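Local coordinates for ABC transporter, substrate binding protein (Mannopine) (Agrobacterium fabrum, PDB 5L9S), which acts as the periplasmic solute-binding component of an ABC transporter, probably for the opine mannopine, and is caught here open and without ligand, at residues Q3-T9 against I32-S38; W22-F26 against K252-W257; A139-P143 against E203-Q208. All blocks are in the same frame, centred on the assembly; numbering follows the deposited sequence.

Contact 1. Residues Q3-T9 against I32-S38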
ATOM      1  N   GLN A   3      13.818  29.751  -3.561  1.00100.89           N
ATOM      2  CA  GLN A   3      13.600  28.323  -3.753  1.00 95.09           C
ATOM      3  C   GLN A   3      12.349  27.763  -3.125  1.00 91.58           C
ATOM      4  O   GLN A   3      11.999  28.086  -1.990  1.00 91.39           O
ATOM      5  CB  GLN A   3      14.825  27.503  -3.319  1.00 96.07           C
ATOM      6  CG  GLN A   3      16.023  27.574  -4.286  1.00111.33           C
ATOM      7  CD  GLN A   3      15.696  28.004  -5.711  1.00134.75           C
ATOM      8  OE1 GLN A   3      16.005  29.134  -6.133  1.00136.11           O
ATOM      9  NE2 GLN A   3      15.065  27.121  -6.487  1.00117.28           N
ATOM     10  N   ARG A   4      11.691  26.891  -3.905  1.00 81.97           N
ATOM     11  CA  ARG A   4      10.452  26.178  -3.609  1.00 76.25           C
ATOM     12  C   ARG A   4      10.407  24.809  -4.308  1.00 75.98           C
ATOM     13  O   ARG A   4      11.264  24.506  -5.152  1.00 75.23           O
ATOM     14  CB  ARG A   4       9.207  27.026  -3.947  1.00 73.97           C
ATOM     15  CG  ARG A   4       9.139  27.543  -5.380  1.00 86.86           C
ATOM     16  CD  ARG A   4       7.970  28.479  -5.610  1.00 91.38           C
ATOM     17  NE  ARG A   4       7.154  28.041  -6.743  1.00100.08           N
ATOM     18  CZ  ARG A   4       5.822  28.047  -6.770  1.00111.04           C
ATOM     19  NH1 ARG A   4       5.129  28.491  -5.725  1.00 94.60           N
ATOM     20  NH2 ARG A   4       5.174  27.615  -7.846  1.00 93.21           N
ATOM     21  N   VAL A   5       9.435  23.960  -3.880  1.00 69.00           N
ATOM     22  CA  VAL A   5       9.131  22.620  -4.409  1.00 65.91           C
ATOM     23  C   VAL A   5       7.621  22.501  -4.438  1.00 67.62           C
ATOM     24  O   VAL A   5       6.978  22.769  -3.421  1.00 66.45           O
ATOM     25  CB  VAL A   5       9.694  21.420  -3.590  1.00 66.92           C
ATOM     26  CG1 VAL A   5       9.560  20.131  -4.380  1.00 64.70           C
ATOM     27  CG2 VAL A   5      11.133  21.620  -3.166  1.00 68.92           C
ATOM     28  N   VAL A   6       7.060  22.034  -5.562  1.00 62.93           N
ATOM     29  CA  VAL A   6       5.619  21.812  -5.662  1.00 60.34           C
ATOM     30  C   VAL A   6       5.342  20.304  -5.713  1.00 59.67           C
ATOM     31  O   VAL A   6       5.821  19.621  -6.611  1.00 59.60           O
ATOM     32  CB  VAL A   6       4.902  22.639  -6.769  1.00 66.06           C
ATOM     33  CG1 VAL A   6       5.645  22.627  -8.083  1.00 68.69           C
ATOM     34  CG2 VAL A   6       3.433  22.232  -6.924  1.00 63.44           C
ATOM     35  N   ILE A   7       4.612  19.798  -4.708  1.00 52.98           N
ATOM     36  CA  ILE A   7       4.246  18.395  -4.563  1.00 49.85           C
ATOM     37  C   ILE A   7       2.718  18.231  -4.559  1.00 55.08           C
ATOM     38  O   ILE A   7       2.024  19.003  -3.892  1.00 54.44           O
ATOM     39  CB  ILE A   7       4.950  17.709  -3.322  1.00 50.26           C
ATOM     40  CG1 ILE A   7       4.699  16.166  -3.285  1.00 48.58           C
ATOM     41  CG2 ILE A   7       4.591  18.372  -1.983  1.00 47.71           C
ATOM     42  CD1 ILE A   7       5.633  15.348  -2.399  1.00 59.00           C
ATOM     43  N   ALA A   8       2.200  17.203  -5.284  1.00 52.04           N
ATOM     44  CA  ALA A   8       0.770  16.895  -5.305  1.00 50.62           C
ATOM     45  C   ALA A   8       0.471  15.640  -4.478  1.00 55.42           C
ATOM     46  O   ALA A   8       1.182  14.637  -4.579  1.00 54.53           O
ATOM     47  CB  ALA A   8       0.276  16.731  -6.724  1.00 51.78           C
ATOM     48  N   THR A   9      -0.574  15.725  -3.635  1.00 52.99           N
ATOM     49  CA  THR A   9      -1.050  14.650  -2.750  1.00 52.10           C
ATOM     50  C   THR A   9      -2.581  14.568  -2.905  1.00 58.86           C
ATOM     51  O   THR A   9      -3.164  15.402  -3.616  1.00 60.68           O
ATOM     52  CB  THR A   9      -0.640  14.919  -1.262  1.00 56.35           C
ATOM     53  OG1 THR A   9      -1.390  16.007  -0.719  1.00 56.96           O
ATOM     54  CG2 THR A   9       0.852  15.166  -1.072  1.00 53.21           C
ATOM     55  N   ILE A  32      13.899  25.998   1.739  1.00 79.35           N
ATOM     56  CA  ILE A  32      13.124  25.675   0.543  1.00 76.90           C
ATOM     57  C   ILE A  32      11.658  25.487   0.959  1.00 77.26           C
ATOM     58  O   ILE A  32      11.351  24.621   1.793  1.00 72.42           O
ATOM     59  CB  ILE A  32      13.690  24.414  -0.174  1.00 77.72           C
ATOM     60  CG1 ILE A  32      15.187  24.577  -0.513  1.00 81.17           C
ATOM     61  CG2 ILE A  32      12.863  24.067  -1.415  1.00 75.15           C
ATOM     62  CD1 ILE A  32      15.982  23.258  -0.522  1.00 86.44           C
ATOM     63  N   LYS A  33      10.766  26.307   0.364  1.00 74.73           N
ATOM     64  CA  LYS A  33       9.325  26.295   0.610  1.00 72.08           C
ATOM     65  C   LYS A  33       8.683  25.097  -0.096  1.00 71.81           C
ATOM     66  O   LYS A  33       9.044  24.777  -1.236  1.00 71.62           O
ATOM     67  CB  LYS A  33       8.714  27.623   0.138  1.00 77.14           C
ATOM     68  CG  LYS A  33       7.252  27.871   0.534  1.00 88.62           C
ATOM     69  CD  LYS A  33       6.715  29.204  -0.039  1.00 96.97           C
ATOM     70  CE  LYS A  33       5.302  29.063  -0.551  1.00102.54           C
ATOM     71  NZ  LYS A  33       4.851  30.273  -1.296  1.00110.55           N
ATOM     72  N   VAL A  34       7.751  24.417   0.601  1.00 64.40           N
ATOM     73  CA  VAL A  34       7.024  23.270   0.047  1.00 60.35           C
ATOM     74  C   VAL A  34       5.583  23.707  -0.239  1.00 64.88           C
ATOM     75  O   VAL A  34       4.823  23.977   0.692  1.00 64.15           O
ATOM     76  CB  VAL A  34       7.094  21.965   0.895  1.00 60.00           C
ATOM     77  CG1 VAL A  34       6.566  20.784   0.101  1.00 57.19           C
ATOM     78  CG2 VAL A  34       8.510  21.688   1.382  1.00 60.50           C
ATOM     79  N   VAL A  35       5.237  23.799  -1.534  1.00 62.68           N
ATOM     80  CA  VAL A  35       3.917  24.154  -2.054  1.00 62.79           C
ATOM     81  C   VAL A  35       3.184  22.832  -2.325  1.00 65.30           C
ATOM     82  O   VAL A  35       3.672  21.998  -3.098  1.00 64.24           O
ATOM     83  CB  VAL A  35       4.006  25.050  -3.335  1.00 68.71           C
ATOM     84  CG1 VAL A  35       2.623  25.521  -3.781  1.00 68.55           C
ATOM     85  CG2 VAL A  35       4.912  26.251  -3.105  1.00 71.32           C
ATOM     86  N   THR A  36       2.032  22.634  -1.661  1.00 61.19           N
ATOM     87  CA  THR A  36       1.220  21.416  -1.794  1.00 58.63           C
ATOM     88  C   THR A  36      -0.037  21.628  -2.624  1.00 64.46           C
ATOM     89  O   THR A  36      -0.743  22.626  -2.450  1.00 65.93           O
ATOM     90  CB  THR A  36       0.897  20.797  -0.435  1.00 60.49           C
ATOM     91  OG1 THR A  36       0.364  21.795   0.438  1.00 61.32           O
ATOM     92  CG2 THR A  36       2.084  20.146   0.196  1.00 55.56           C
ATOM     93  N   VAL A  37      -0.305  20.682  -3.545  1.00 60.03           N
ATOM     94  CA  VAL A  37      -1.475  20.698  -4.426  1.00 59.88           C
ATOM     95  C   VAL A  37      -2.322  19.440  -4.151  1.00 62.29           C
ATOM     96  O   VAL A  37      -1.769  18.352  -3.995  1.00 60.54           O
ATOM     97  CB  VAL A  37      -1.076  20.861  -5.917  1.00 64.43           C
ATOM     98  CG1 VAL A  37      -2.303  20.966  -6.807  1.00 64.96           C
ATOM     99  CG2 VAL A  37      -0.191  22.082  -6.110  1.00 66.59           C
ATOM    100  N   SER A  38      -3.651  19.604  -4.020  1.00 61.01           N
ATOM    101  CA  SER A  38      -4.549  18.481  -3.739  1.00 59.97           C
ATOM    102  C   SER A  38      -5.396  18.069  -4.958  1.00 66.38           C
ATOM    103  O   SER A  38      -5.748  18.921  -5.789  1.00 68.32           O
ATOM    104  CB  SER A  38      -5.412  18.752  -2.507  1.00 61.64           C
ATOM    105  OG  SER A  38      -6.702  19.257  -2.817  1.00 73.13           O
TER
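I7 turns CG1 anti to its backbone N (chi1 -173°), which leaves CG2 wedged between that N and the carbonyl carbon, aimed across the strands at V34 and T36. I7 CG2 lies 3.7 Å from V34 CG1, the two side chains running side by side, and 3.8 Å from T36 CG2. Near the strand starts, V5 CG2 meets I32 CG2 at 3.5 Å, and on the other face V6 CG2 reaches V37 CG2 at 3.7 Å. R4 bends at chi3 (-126°), and its NH1 comes obliquely to V35 CG2 at 3.5 Å.

The backbones pair in parallel from R4 with K33 to T9 with S38. Alternate residues of each strand bond to the other: V35 N gives to V5 O at 2.8 Å and V35 O takes I7 N at 2.9 Å, while V37 repeats this with I7 and T9. V6 N turns the other way, to D60.

Chemically, the join is backbone polar and side-chain apolar: every other residue gives its N-H and C=O to the partner strand, and I7, V34 and T36 turn their methyls to F23 of helix 12-30. On the opposite face, the like charges of R4 and K33 may repel, at an exposed edge.

Contact 2. Residues W22-F26 against K252-W257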
ATOM      1  N   TRP A  22       7.198  16.006   7.492  1.00 53.05           N
ATOM      2  CA  TRP A  22       8.120  16.054   6.371  1.00 52.32           C
ATOM      3  C   TRP A  22       8.349  17.438   5.761  1.00 58.52           C
ATOM      4  O   TRP A  22       9.506  17.824   5.607  1.00 60.29           O
ATOM      5  CB  TRP A  22       7.611  15.043   5.322  1.00 48.10           C
ATOM      6  CG  TRP A  22       8.396  14.894   4.051  1.00 48.79           C
ATOM      7  CD1 TRP A  22       9.709  15.191   3.847  1.00 53.46           C
ATOM      8  CD2 TRP A  22       7.921  14.314   2.836  1.00 46.92           C
ATOM      9  NE1 TRP A  22      10.066  14.876   2.564  1.00 53.02           N
ATOM     10  CE2 TRP A  22       8.991  14.318   1.926  1.00 52.07           C
ATOM     11  CE3 TRP A  22       6.692  13.769   2.432  1.00 46.39           C
ATOM     12  CZ2 TRP A  22       8.869  13.818   0.625  1.00 51.22           C
ATOM     13  CZ3 TRP A  22       6.552  13.340   1.125  1.00 47.45           C
ATOM     14  CH2 TRP A  22       7.638  13.339   0.244  1.00 49.47           C
ATOM     15  N   PHE A  23       7.291  18.173   5.404  1.00 55.37           N
ATOM     16  CA  PHE A  23       7.427  19.465   4.715  1.00 56.41           C
ATOM     17  C   PHE A  23       7.923  20.589   5.591  1.00 63.02           C
ATOM     18  O   PHE A  23       8.910  21.220   5.215  1.00 65.81           O
ATOM     19  CB  PHE A  23       6.131  19.856   3.993  1.00 57.65           C
ATOM     20  CG  PHE A  23       5.618  18.768   3.070  1.00 56.90           C
ATOM     21  CD1 PHE A  23       6.503  17.906   2.416  1.00 59.12           C
ATOM     22  CD2 PHE A  23       4.259  18.627   2.828  1.00 56.73           C
ATOM     23  CE1 PHE A  23       6.030  16.906   1.570  1.00 58.63           C
ATOM     24  CE2 PHE A  23       3.789  17.620   1.978  1.00 58.02           C
ATOM     25  CZ  PHE A  23       4.676  16.758   1.368  1.00 56.13           C
ATOM     26  N   GLU A  24       7.268  20.865   6.734  1.00 59.49           N
ATOM     27  CA  GLU A  24       7.720  21.923   7.636  1.00 61.97           C
ATOM     28  C   GLU A  24       9.139  21.641   8.150  1.00 65.31           C
ATOM     29  O   GLU A  24       9.975  22.540   7.966  1.00 67.45           O
ATOM     30  CB  GLU A  24       6.719  22.231   8.763  1.00 63.87           C
ATOM     31  CG  GLU A  24       5.571  23.103   8.272  1.00 82.93           C
ATOM     32  CD  GLU A  24       4.304  23.175   9.113  1.00113.43           C
ATOM     33  OE1 GLU A  24       4.213  22.469  10.145  1.00103.57           O
ATOM     34  OE2 GLU A  24       3.390  23.938   8.724  1.00115.99           O
ATOM     35  N   PRO A  25       9.493  20.403   8.642  1.00 58.46           N
ATOM     36  CA  PRO A  25      10.893  20.167   9.066  1.00 59.59           C
ATOM     37  C   PRO A  25      11.926  20.431   7.961  1.00 65.39           C
ATOM     38  O   PRO A  25      12.972  21.026   8.243  1.00 68.31           O
ATOM     39  CB  PRO A  25      10.882  18.700   9.535  1.00 58.49           C
ATOM     40  CG  PRO A  25       9.460  18.439   9.915  1.00 60.54           C
ATOM     41  CD  PRO A  25       8.656  19.211   8.917  1.00 56.31           C
ATOM     42  N   PHE A  26      11.597  20.051   6.704  1.00 59.37           N
ATOM     43  CA  PHE A  26      12.447  20.252   5.524  1.00 59.93           C
ATOM     44  C   PHE A  26      12.746  21.728   5.304  1.00 66.79           C
ATOM     45  O   PHE A  26      13.919  22.099   5.206  1.00 69.47           O
ATOM     46  CB  PHE A  26      11.786  19.649   4.263  1.00 58.95           C
ATOM     47  CG  PHE A  26      12.544  19.903   2.978  1.00 61.18           C
ATOM     48  CD1 PHE A  26      13.694  19.180   2.675  1.00 63.86           C
ATOM     49  CD2 PHE A  26      12.086  20.835   2.051  1.00 62.83           C
ATOM     50  CE1 PHE A  26      14.387  19.403   1.492  1.00 65.85           C
ATOM     51  CE2 PHE A  26      12.778  21.052   0.860  1.00 66.87           C
ATOM     52  CZ  PHE A  26      13.921  20.332   0.587  1.00 65.57           C
ATOM     53  N   LYS A 252      16.036  16.804  -3.104  1.00 65.94           N
ATOM     54  CA  LYS A 252      16.511  17.111  -1.751  1.00 65.67           C
ATOM     55  C   LYS A 252      15.393  16.776  -0.769  1.00 65.02           C
ATOM     56  O   LYS A 252      15.664  16.334   0.348  1.00 64.54           O
ATOM     57  CB  LYS A 252      16.860  18.614  -1.628  1.00 71.09           C
ATOM     58  CG  LYS A 252      18.183  19.031  -2.233  1.00 81.37           C
ATOM     59  CD  LYS A 252      18.533  20.429  -1.728  1.00 96.26           C
ATOM     60  CE  LYS A 252      19.480  21.179  -2.631  1.00108.32           C
ATOM     61  NZ  LYS A 252      19.521  22.627  -2.298  1.00118.82           N
ATOM     62  N   LEU A 253      14.130  17.015  -1.195  1.00 59.55           N
ATOM     63  CA  LEU A 253      12.923  16.730  -0.426  1.00 56.48           C
ATOM     64  C   LEU A 253      12.736  15.220  -0.305  1.00 61.40           C
ATOM     65  O   LEU A 253      12.354  14.742   0.770  1.00 60.18           O
ATOM     66  CB  LEU A 253      11.688  17.428  -1.038  1.00 55.10           C
ATOM     67  CG  LEU A 253      10.351  17.237  -0.314  1.00 56.38           C
ATOM     68  CD1 LEU A 253      10.371  17.808   1.077  1.00 56.66           C
ATOM     69  CD2 LEU A 253       9.238  17.841  -1.084  1.00 57.46           C
ATOM     70  N   ILE A 254      13.049  14.469  -1.395  1.00 59.27           N
ATOM     71  CA  ILE A 254      12.989  13.006  -1.417  1.00 57.47           C
ATOM     72  C   ILE A 254      14.052  12.423  -0.470  1.00 62.17           C
ATOM     73  O   ILE A 254      13.715  11.610   0.391  1.00 59.82           O
ATOM     74  CB  ILE A 254      13.118  12.446  -2.856  1.00 61.98           C
ATOM     75  CG1 ILE A 254      11.907  12.854  -3.725  1.00 61.82           C
ATOM     76  CG2 ILE A 254      13.287  10.910  -2.822  1.00 62.90           C
ATOM     77  CD1 ILE A 254      11.898  12.238  -5.150  1.00 67.63           C
ATOM     78  N   GLU A 255      15.330  12.855  -0.631  1.00 62.83           N
ATOM     79  CA  GLU A 255      16.482  12.440   0.183  1.00 63.79           C
ATOM     80  C   GLU A 255      16.198  12.692   1.657  1.00 65.08           C
ATOM     81  O   GLU A 255      16.502  11.825   2.487  1.00 65.82           O
ATOM     82  CB  GLU A 255      17.758  13.193  -0.249  1.00 69.46           C
ATOM     83  CG  GLU A 255      19.054  12.619   0.318  1.00 81.67           C
ATOM     84  CD  GLU A 255      20.328  13.425   0.131  1.00109.26           C
ATOM     85  OE1 GLU A 255      20.443  14.170  -0.872  1.00102.44           O
ATOM     86  OE2 GLU A 255      21.235  13.275   0.980  1.00109.47           O
ATOM     87  N   PHE A 256      15.572  13.863   1.970  1.00 58.42           N
ATOM     88  CA  PHE A 256      15.181  14.258   3.329  1.00 57.15           C
ATOM     89  C   PHE A 256      14.303  13.202   3.976  1.00 56.91           C
ATOM     90  O   PHE A 256      14.518  12.877   5.130  1.00 57.43           O
ATOM     91  CB  PHE A 256      14.463  15.633   3.358  1.00 59.48           C
ATOM     92  CG  PHE A 256      14.194  16.165   4.754  1.00 60.66           C
ATOM     93  CD1 PHE A 256      15.190  16.824   5.470  1.00 65.59           C
ATOM     94  CD2 PHE A 256      12.956  15.986   5.359  1.00 60.10           C
ATOM     95  CE1 PHE A 256      14.950  17.286   6.766  1.00 66.56           C
ATOM     96  CE2 PHE A 256      12.717  16.455   6.655  1.00 62.99           C
ATOM     97  CZ  PHE A 256      13.713  17.108   7.346  1.00 63.44           C
ATOM     98  N   TRP A 257      13.312  12.692   3.236  1.00 49.64           N
ATOM     99  CA  TRP A 257      12.380  11.667   3.686  1.00 46.07           C
ATOM    100  C   TRP A 257      13.082  10.334   3.886  1.00 49.18           C
ATOM    101  O   TRP A 257      12.962   9.742   4.962  1.00 45.98           O
ATOM    102  CB  TRP A 257      11.219  11.523   2.682  1.00 43.14           C
ATOM    103  CG  TRP A 257      10.307  10.372   2.988  1.00 41.43           C
ATOM    104  CD1 TRP A 257      10.326   9.127   2.417  1.00 43.04           C
ATOM    105  CD2 TRP A 257       9.289  10.339   3.987  1.00 40.11           C
ATOM    106  NE1 TRP A 257       9.395   8.318   3.013  1.00 40.59           N
ATOM    107  CE2 TRP A 257       8.736   9.035   3.978  1.00 41.90           C
ATOM    108  CE3 TRP A 257       8.796  11.282   4.908  1.00 42.23           C
ATOM    109  CZ2 TRP A 257       7.679   8.664   4.820  1.00 39.90           C
ATOM    110  CZ3 TRP A 257       7.738  10.922   5.727  1.00 42.34           C
ATOM    111  CH2 TRP A 257       7.167   9.636   5.656  1.00 41.17           C
TER
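This is a helix-helix junction within one lobe, where helix 12-30 and helix 247-258 lie on the same face of the sheet and W22 and F26 reach across to L253, F256 and W257. The short axes stand 10.5 Å apart and cross steeply, at 108°, and aromatic rings fill the gap.

W22 supplies the polar link. With CG anti to the backbone N, its indole is carried across to the other helix, where NE1 donates to L253 O at 2.9 Å, close to the ring plane and reasonably straight (153° at the hydrogen). That carbonyl also receives a weak bond from W257 N, so it serves both helix and junction. The indole is clamped on both faces: W257 CB sits over one, 3.9 Å from the centroid of the five-membered ring, and F23 CE1 lies over the other.

F26 packs against L253 and F256. L253 CD1 rests over its face, 3.7 Å from the centroid, and the edge of the F26 ring is directed at the F256 ring in an offset edge-to-face pair, with centroids 5.6 Å apart and planes at 74°. F26 CA then covers the F256 face at 4.0 Å from the centroid, while P25 CB touches F256 CZ at 3.9 Å.

Beneath lie V5, I7, V34 and I238, making this the helical layer over the mixed, largely parallel sheet of a type 2 periplasmic binding-protein lobe.

Contact 3. Residues A139-P143 against E203-Q208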
ATOM      1  N   ALA A 139     -18.972 -16.866   7.887  1.00 66.34           N
ATOM      2  CA  ALA A 139     -19.030 -16.192   6.609  1.00 64.40           C
ATOM      3  C   ALA A 139     -17.680 -15.524   6.289  1.00 63.83           C
ATOM      4  O   ALA A 139     -17.041 -14.975   7.201  1.00 61.23           O
ATOM      5  CB  ALA A 139     -20.136 -15.162   6.662  1.00 66.24           C
ATOM      6  N   ARG A 140     -17.223 -15.628   5.008  1.00 58.40           N
ATOM      7  CA  ARG A 140     -15.984 -14.979   4.570  1.00 54.28           C
ATOM      8  C   ARG A 140     -16.297 -13.633   3.908  1.00 55.47           C
ATOM      9  O   ARG A 140     -17.429 -13.357   3.531  1.00 56.16           O
ATOM     10  CB  ARG A 140     -15.093 -15.840   3.623  1.00 53.73           C
ATOM     11  CG  ARG A 140     -14.902 -17.332   3.916  1.00 64.40           C
ATOM     12  CD  ARG A 140     -13.918 -17.668   5.007  1.00 74.69           C
ATOM     13  NE  ARG A 140     -14.670 -18.132   6.159  1.00 75.24           N
ATOM     14  CZ  ARG A 140     -14.300 -19.050   7.039  1.00 76.90           C
ATOM     15  NH1 ARG A 140     -13.126 -19.657   6.928  1.00 56.24           N
ATOM     16  NH2 ARG A 140     -15.110 -19.386   8.022  1.00 64.58           N
ATOM     17  N   SER A 141     -15.281 -12.807   3.763  1.00 51.20           N
ATOM     18  CA  SER A 141     -15.376 -11.500   3.118  1.00 50.56           C
ATOM     19  C   SER A 141     -14.111 -11.210   2.338  1.00 53.62           C
ATOM     20  O   SER A 141     -13.006 -11.443   2.836  1.00 52.01           O
ATOM     21  CB  SER A 141     -15.640 -10.402   4.144  1.00 52.25           C
ATOM     22  OG  SER A 141     -15.613  -9.121   3.535  1.00 57.26           O
ATOM     23  N   PHE A 142     -14.272 -10.743   1.095  1.00 51.48           N
ATOM     24  CA  PHE A 142     -13.139 -10.364   0.251  1.00 49.94           C
ATOM     25  C   PHE A 142     -13.480  -9.058  -0.397  1.00 54.14           C
ATOM     26  O   PHE A 142     -14.658  -8.853  -0.679  1.00 54.59           O
ATOM     27  CB  PHE A 142     -12.908 -11.384  -0.876  1.00 52.68           C
ATOM     28  CG  PHE A 142     -12.088 -12.600  -0.550  1.00 53.58           C
ATOM     29  CD1 PHE A 142     -10.719 -12.496  -0.335  1.00 54.40           C
ATOM     30  CD2 PHE A 142     -12.672 -13.860  -0.512  1.00 57.70           C
ATOM     31  CE1 PHE A 142      -9.953 -13.629  -0.043  1.00 55.00           C
ATOM     32  CE2 PHE A 142     -11.907 -14.992  -0.220  1.00 60.37           C
ATOM     33  CZ  PHE A 142     -10.550 -14.870   0.004  1.00 55.89           C
ATOM     34  N   PRO A 143     -12.492  -8.194  -0.744  1.00 51.18           N
ATOM     35  CA  PRO A 143     -12.844  -6.976  -1.495  1.00 51.31           C
ATOM     36  C   PRO A 143     -13.316  -7.304  -2.903  1.00 59.98           C
ATOM     37  O   PRO A 143     -12.926  -8.306  -3.511  1.00 60.75           O
ATOM     38  CB  PRO A 143     -11.550  -6.180  -1.546  1.00 50.19           C
ATOM     39  CG  PRO A 143     -10.470  -7.153  -1.317  1.00 53.43           C
ATOM     40  CD  PRO A 143     -11.035  -8.281  -0.502  1.00 50.14           C
ATOM     41  N   GLU A 203     -21.703  -9.713   9.828  1.00 76.09           N
ATOM     42  CA  GLU A 203     -22.032 -10.276   8.508  1.00 76.59           C
ATOM     43  C   GLU A 203     -20.930 -11.245   8.013  1.00 76.93           C
ATOM     44  O   GLU A 203     -21.153 -12.021   7.073  1.00 80.00           O
ATOM     45  CB  GLU A 203     -22.314  -9.166   7.477  1.00 77.68           C
ATOM     46  CG  GLU A 203     -23.616  -8.403   7.704  1.00 91.89           C
ATOM     47  CD  GLU A 203     -23.850  -7.200   6.805  1.00111.57           C
ATOM     48  OE1 GLU A 203     -24.268  -6.136   7.319  1.00100.12           O
ATOM     49  OE2 GLU A 203     -23.617  -7.321   5.581  1.00107.71           O
ATOM     50  N   TYR A 204     -19.754 -11.195   8.658  1.00 66.66           N
ATOM     51  CA  TYR A 204     -18.611 -12.071   8.398  1.00 64.12           C
ATOM     52  C   TYR A 204     -17.762 -12.191   9.647  1.00 65.29           C
ATOM     53  O   TYR A 204     -17.734 -11.260  10.499  1.00 65.48           O
ATOM     54  CB  TYR A 204     -17.749 -11.638   7.183  1.00 62.46           C
ATOM     55  CG  TYR A 204     -16.905 -10.403   7.394  1.00 60.50           C
ATOM     56  CD1 TYR A 204     -15.589 -10.499   7.845  1.00 59.29           C
ATOM     57  CD2 TYR A 204     -17.394  -9.145   7.074  1.00 61.30           C
ATOM     58  CE1 TYR A 204     -14.797  -9.365   8.004  1.00 57.30           C
ATOM     59  CE2 TYR A 204     -16.622  -8.006   7.245  1.00 59.80           C
ATOM     60  CZ  TYR A 204     -15.312  -8.118   7.675  1.00 65.88           C
ATOM     61  OH  TYR A 204     -14.559  -6.974   7.804  1.00 63.55           O
ATOM     62  N   ARG A 205     -17.060 -13.338   9.725  1.00 58.79           N
ATOM     63  CA  ARG A 205     -16.180 -13.716  10.825  1.00 57.77           C
ATOM     64  C   ARG A 205     -14.702 -13.889  10.388  1.00 55.89           C
ATOM     65  O   ARG A 205     -13.815 -13.858  11.240  1.00 54.82           O
ATOM     66  CB  ARG A 205     -16.713 -14.978  11.535  1.00 61.64           C
ATOM     67  CG  ARG A 205     -18.049 -14.757  12.248  1.00 78.98           C
ATOM     68  CD  ARG A 205     -18.380 -15.886  13.204  1.00 94.77           C
ATOM     69  NE  ARG A 205     -17.696 -15.731  14.491  1.00108.09           N
ATOM     70  CZ  ARG A 205     -18.306 -15.436  15.637  1.00131.71           C
ATOM     71  NH1 ARG A 205     -19.624 -15.273  15.675  1.00120.94           N
ATOM     72  NH2 ARG A 205     -17.603 -15.319  16.757  1.00122.55           N
ATOM     73  N   VAL A 206     -14.447 -14.097   9.080  1.00 48.54           N
ATOM     74  CA  VAL A 206     -13.106 -14.242   8.510  1.00 45.70           C
ATOM     75  C   VAL A 206     -13.053 -13.473   7.192  1.00 47.00           C
ATOM     76  O   VAL A 206     -13.866 -13.736   6.317  1.00 48.49           O
ATOM     77  CB  VAL A 206     -12.712 -15.721   8.292  1.00 50.60           C
ATOM     78  CG1 VAL A 206     -11.282 -15.822   7.775  1.00 48.26           C
ATOM     79  CG2 VAL A 206     -12.875 -16.539   9.568  1.00 52.27           C
ATOM     80  N   GLY A 207     -12.108 -12.544   7.050  1.00 39.14           N
ATOM     81  CA  GLY A 207     -12.023 -11.750   5.834  1.00 37.04           C
ATOM     82  C   GLY A 207     -10.699 -11.124   5.498  1.00 42.56           C
ATOM     83  O   GLY A 207      -9.806 -11.062   6.334  1.00 42.33           O
ATOM     84  N   GLN A 208     -10.560 -10.692   4.243  1.00 41.04           N
ATOM     85  CA  GLN A 208      -9.390  -9.990   3.754  1.00 39.99           C
ATOM     86  C   GLN A 208      -9.811  -8.521   3.767  1.00 46.67           C
ATOM     87  O   GLN A 208     -10.696  -8.122   2.999  1.00 44.87           O
ATOM     88  CB  GLN A 208      -9.003 -10.457   2.345  1.00 40.88           C
ATOM     89  CG  GLN A 208      -7.920  -9.601   1.716  1.00 46.71           C
ATOM     90  CD  GLN A 208      -7.510 -10.109   0.359  1.00 56.07           C
ATOM     91  OE1 GLN A 208      -6.664 -10.987   0.222  1.00 56.95           O
ATOM     92  NE2 GLN A 208      -8.037  -9.533  -0.677  1.00 54.02           N
TER
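R140 runs alongside V206, the two side chains pointing the same way, and can be traced outward from its backbone. R140 CB lies 3.6 Å from V206 O. Bends at chi2 (-78°) and chi3 (108°) then fold the chain over the valine: R140 CD comes to 4.0 Å from V206 CB, R140 NE to 3.8 Å from the same carbon, and R140 CZ to 3.8 Å from V206 CG2, which sits over the centre of one guanidinium face. At the tip, NH1 donates to M130 O, and NH2 to F136 O and G138 O, so three carbonyls fix the rotation of the flat group.

The opposite face of the pair carries S141 and Y204. S141 CB rests over the tyrosine ring, 3.6 Å from the Y204 centroid. Y204 OH is tied to S195 O and S141 OG weakly to V187 O. G207, bridged to S141, adds no side chain to this crowded face. Further along, F142 CD1 packs on Q208 CB.

The strands are parallel, but their start is irregular: A139 O takes R205 N at 3.0 Å and, weakly, V206 N at 3.3 Å. S141 N gives a weak, bent bond to V206 O, after which Q208 N makes a firmer one to S141 O at 2.9 Å.

The chemistry implies that a buried arginine is tolerated here by splitting its roles: the guanidinium face packs on valine, while NH1 and NH2 are bonded to backbone carbonyls, whose dipoles would be expected to stabilise its positive charge.

From the N terminus, strand 4-9 leads through helix 12-30 into strand 33-38, and contact 1 closes this short beta-alpha-beta loop. Contact 2 starts within that loop, at 22-26, and ends far downstream at 252-257, so the two cross; they also touch, since F23 and F26 pack against the segments of contact 1. Contact 3 begins and ends between the two halves of contact 2, closing a loop of its own from 139-143 to 203-208. Its centre is about 41 Å from that of contact 1, on the opposite side of the chain's centre, although both reach one branched sheet. Contacts 1 and 2 thus belong to one lobe and contact 3 to the other.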